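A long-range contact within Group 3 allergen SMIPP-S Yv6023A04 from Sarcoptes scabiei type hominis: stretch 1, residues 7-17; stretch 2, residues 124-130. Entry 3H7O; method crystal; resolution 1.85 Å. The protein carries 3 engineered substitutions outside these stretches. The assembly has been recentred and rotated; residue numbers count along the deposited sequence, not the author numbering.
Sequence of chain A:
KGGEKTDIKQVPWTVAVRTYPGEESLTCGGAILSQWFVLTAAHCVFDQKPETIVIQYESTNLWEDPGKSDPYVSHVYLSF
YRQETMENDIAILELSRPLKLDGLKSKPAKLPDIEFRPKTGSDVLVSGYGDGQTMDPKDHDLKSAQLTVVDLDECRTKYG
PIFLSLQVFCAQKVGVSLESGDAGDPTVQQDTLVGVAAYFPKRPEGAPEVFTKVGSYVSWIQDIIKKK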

# COMPACT_ATOMS: atom_id res chain seq x y z
N ASP A 7 -0.14 14.97 -7.72
CA ASP A 7 -0.48 14.44 -9.04
C ASP A 7 0.04 13.02 -9.20
O ASP A 7 1.12 12.69 -8.71
CB ASP A 7 0.06 15.34 -10.15
CG ASP A 7 -0.59 15.05 -11.49
OD1 ASP A 7 -1.58 15.73 -11.84
OD2 ASP A 7 -0.12 14.13 -12.20
N ILE A 8 -0.74 12.18 -9.88
CA ILE A 8 -0.36 10.78 -10.09
C ILE A 8 1.00 10.62 -10.78
O ILE A 8 1.72 9.65 -10.52
CB ILE A 8 -1.49 9.96 -10.81
CG1 ILE A 8 -1.17 8.46 -10.83
CG2 ILE A 8 -1.76 10.48 -12.23
CD1 ILE A 8 -1.09 7.82 -9.44
N LYS A 9 1.36 11.59 -11.61
CA LYS A 9 2.64 11.55 -12.32
C LYS A 9 3.87 11.65 -11.41
O LYS A 9 4.98 11.31 -11.82
CB LYS A 9 2.68 12.61 -13.43
CG LYS A 9 1.83 12.21 -14.65
CD LYS A 9 2.06 13.11 -15.86
CE LYS A 9 3.47 12.98 -16.45
NZ LYS A 9 3.87 11.60 -16.82
N GLN A 10 3.66 12.09 -10.17
CA GLN A 10 4.71 12.12 -9.15
C GLN A 10 4.95 10.74 -8.54
O GLN A 10 6.07 10.40 -8.17
CB GLN A 10 4.37 13.12 -8.04
CG GLN A 10 4.36 14.57 -8.48
CD GLN A 10 5.73 15.07 -8.89
OE1 GLN A 10 5.98 15.33 -10.07
NE2 GLN A 10 6.63 15.21 -7.92
N VAL A 11 3.87 9.97 -8.42
CA VAL A 11 3.92 8.64 -7.81
C VAL A 11 3.16 7.62 -8.69
O VAL A 11 2.18 7.02 -8.24
CB VAL A 11 3.37 8.66 -6.35
CG1 VAL A 11 4.36 9.35 -5.41
CG2 VAL A 11 2.01 9.38 -6.27
N PRO A 12 3.61 7.43 -9.94
CA PRO A 12 2.84 6.70 -10.97
C PRO A 12 2.65 5.20 -10.72
O PRO A 12 1.91 4.55 -11.46
CB PRO A 12 3.66 6.94 -12.24
CG PRO A 12 5.04 7.16 -11.77
CD PRO A 12 4.91 7.90 -10.48
N TRP A 13 3.31 4.68 -9.69
CA TRP A 13 3.14 3.29 -9.26
C TRP A 13 1.93 3.11 -8.35
O TRP A 13 1.56 1.98 -8.03
CB TRP A 13 4.40 2.82 -8.52
CG TRP A 13 4.90 3.86 -7.57
CD1 TRP A 13 4.43 4.10 -6.31
CD2 TRP A 13 5.93 4.82 -7.81
NE1 TRP A 13 5.11 5.15 -5.75
CE2 TRP A 13 6.04 5.61 -6.64
CE3 TRP A 13 6.77 5.09 -8.90
CZ2 TRP A 13 6.96 6.65 -6.53
CZ3 TRP A 13 7.69 6.13 -8.78
CH2 TRP A 13 7.78 6.89 -7.61
N THR A 14 1.33 4.22 -7.91
CA THR A 14 0.24 4.18 -6.94
C THR A 14 -1.06 3.75 -7.61
O THR A 14 -1.40 4.23 -8.70
CB THR A 14 0.03 5.56 -6.26
OG1 THR A 14 1.29 6.06 -5.78
CG2 THR A 14 -0.94 5.46 -5.08
N VAL A 15 -1.77 2.83 -6.96
CA VAL A 15 -3.10 2.43 -7.41
C VAL A 15 -4.05 2.36 -6.22
O VAL A 15 -3.62 2.36 -5.07
CB VAL A 15 -3.10 1.06 -8.17
CG1 VAL A 15 -2.12 1.07 -9.33
CG2 VAL A 15 -2.80 -0.11 -7.24
N ALA A 16 -5.34 2.31 -6.52
CA ALA A 16 -6.36 1.96 -5.55
C ALA A 16 -6.83 0.54 -5.82
O ALA A 16 -7.12 0.18 -6.97
CB ALA A 16 -7.54 2.93 -5.62
N VAL A 17 -6.89 -0.26 -4.76
CA VAL A 17 -7.45 -1.61 -4.82
C VAL A 17 -8.87 -1.57 -4.27
O VAL A 17 -9.08 -1.31 -3.08
CB VAL A 17 -6.57 -2.63 -4.04
CG1 VAL A 17 -7.21 -4.03 -4.07
CG2 VAL A 17 -5.14 -2.66 -4.61
N VAL A 124 10.74 8.57 3.92
CA VAL A 124 10.02 7.72 2.97
C VAL A 124 8.77 8.44 2.50
O VAL A 124 8.14 9.19 3.27
CB VAL A 124 9.66 6.32 3.56
CG1 VAL A 124 10.91 5.47 3.76
CG2 VAL A 124 8.86 6.44 4.86
N LEU A 125 8.41 8.24 1.24
CA LEU A 125 7.26 8.91 0.65
C LEU A 125 6.11 7.92 0.53
O LEU A 125 6.20 6.95 -0.22
CB LEU A 125 7.62 9.51 -0.72
CG LEU A 125 6.55 10.27 -1.53
CD1 LEU A 125 6.19 11.60 -0.89
CD2 LEU A 125 7.03 10.49 -2.97
N VAL A 126 5.05 8.16 1.30
CA VAL A 126 3.85 7.33 1.23
C VAL A 126 2.84 8.06 0.35
O VAL A 126 2.72 9.27 0.42
CB VAL A 126 3.28 7.03 2.65
CG1 VAL A 126 2.91 8.31 3.40
CG2 VAL A 126 2.09 6.07 2.58
N SER A 127 2.14 7.31 -0.51
CA SER A 127 1.09 7.90 -1.34
C SER A 127 -0.16 7.01 -1.36
O SER A 127 -0.06 5.78 -1.26
CB SER A 127 1.59 8.15 -2.77
OG SER A 127 1.98 6.93 -3.39
N GLY A 128 -1.32 7.64 -1.49
CA GLY A 128 -2.59 6.93 -1.47
C GLY A 128 -3.78 7.85 -1.28
O GLY A 128 -3.65 9.07 -1.38
N TYR A 129 -4.92 7.25 -0.96
CA TYR A 129 -6.22 7.91 -1.11
C TYR A 129 -7.03 8.02 0.18
O TYR A 129 -8.05 8.69 0.21
CB TYR A 129 -7.04 7.20 -2.19
CG TYR A 129 -6.35 7.17 -3.53
CD1 TYR A 129 -6.46 8.24 -4.41
CD2 TYR A 129 -5.59 6.06 -3.93
CE1 TYR A 129 -5.83 8.22 -5.65
CE2 TYR A 129 -4.96 6.03 -5.17
CZ TYR A 129 -5.08 7.12 -6.02
OH TYR A 129 -4.46 7.11 -7.25
N GLY A 130 -6.57 7.35 1.24
CA GLY A 130 -7.29 7.35 2.51
C GLY A 130 -8.59 6.56 2.43
O GLY A 130 -8.74 5.69 1.57
O HOH W 1 4.69 6.40 -3.01
O HOH W 2 -3.77 5.68 -9.44

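The residues that touch lie at least 113 positions apart in sequence, and the two stretches bury 324 Å² between them, both sides summed. No backbone-to-backbone hydrogen bond joins them. Side chains, two waters and a few backbone atoms make the contact.

The one direct hydrogen bond links two hydroxyls. Ser127 OG lies 2.6 Å from Thr14 OG1, a short distance. Both CA-to-CB bonds point toward the opposite stretch, with Thr14 chi1 in m and Ser127 chi1 in p. Thr14 OG1 also donates to Val11 O at 2.8 Å. The same carbonyl accepts the backbone bond from Thr14 N, with 2.9 Å between Thr14 N and Val11 O. This bond closes the type I turn from Val11 to Thr14. The threonine hydroxyl is therefore tied to the turn as well as to the neighbouring strand. A small hydroxyl side chain suits Ser127, which is buried and still has a polar partner.

Two waters extend the polar contact. Water 1 accepts from Trp13 NE1 at 3.0 Å and donates to Leu125 O at 3.2 Å. It also hydrogen-bonds Ser127 OG, with 2.8 Å from its oxygen to that atom. The indole nitrogen thus finds a partner although Trp13 is buried and its CA-to-CB bond points sideways; the end of the side chain comes nearer the second stretch. Water 2 donates to Thr14 O at 2.9 Å and to Tyr129 OH at 2.7 Å, so it bridges a strand carbonyl and the end of the tyrosine side chain.

Packing contacts lie beside these bonds. Val11 CG1 meets Leu125 CD2 at 3.8 Å. Val11 CB also lies 3.7 Å from Ser127 OG, so the valine packs beside the hydroxyl pair. The leucine, with chi1 in t and chi2 in p, brings its CD2 methyl to the valine.

Tyr129 has the largest covered area of any residue here, 76 Å². Its ring runs alongside the start of the first strand. Ala16 CB is 4.1 Å from Tyr129 CE2, and Thr14 CG2 is also 4.1 Å from Tyr129 CE2. Val15 O sits at the ring edge, near its plane, 3.9 Å from Tyr129 CE2. The small alanine side chain points toward the ring and meets it with a single methyl. Val15 points its side chain away and meets the ring through its carbonyl, while the side chains of Thr14 and Ala16 face it. Past the ring, at the hydroxyl, Ile8 CD1 comes within 4.1 Å of Tyr129 OH.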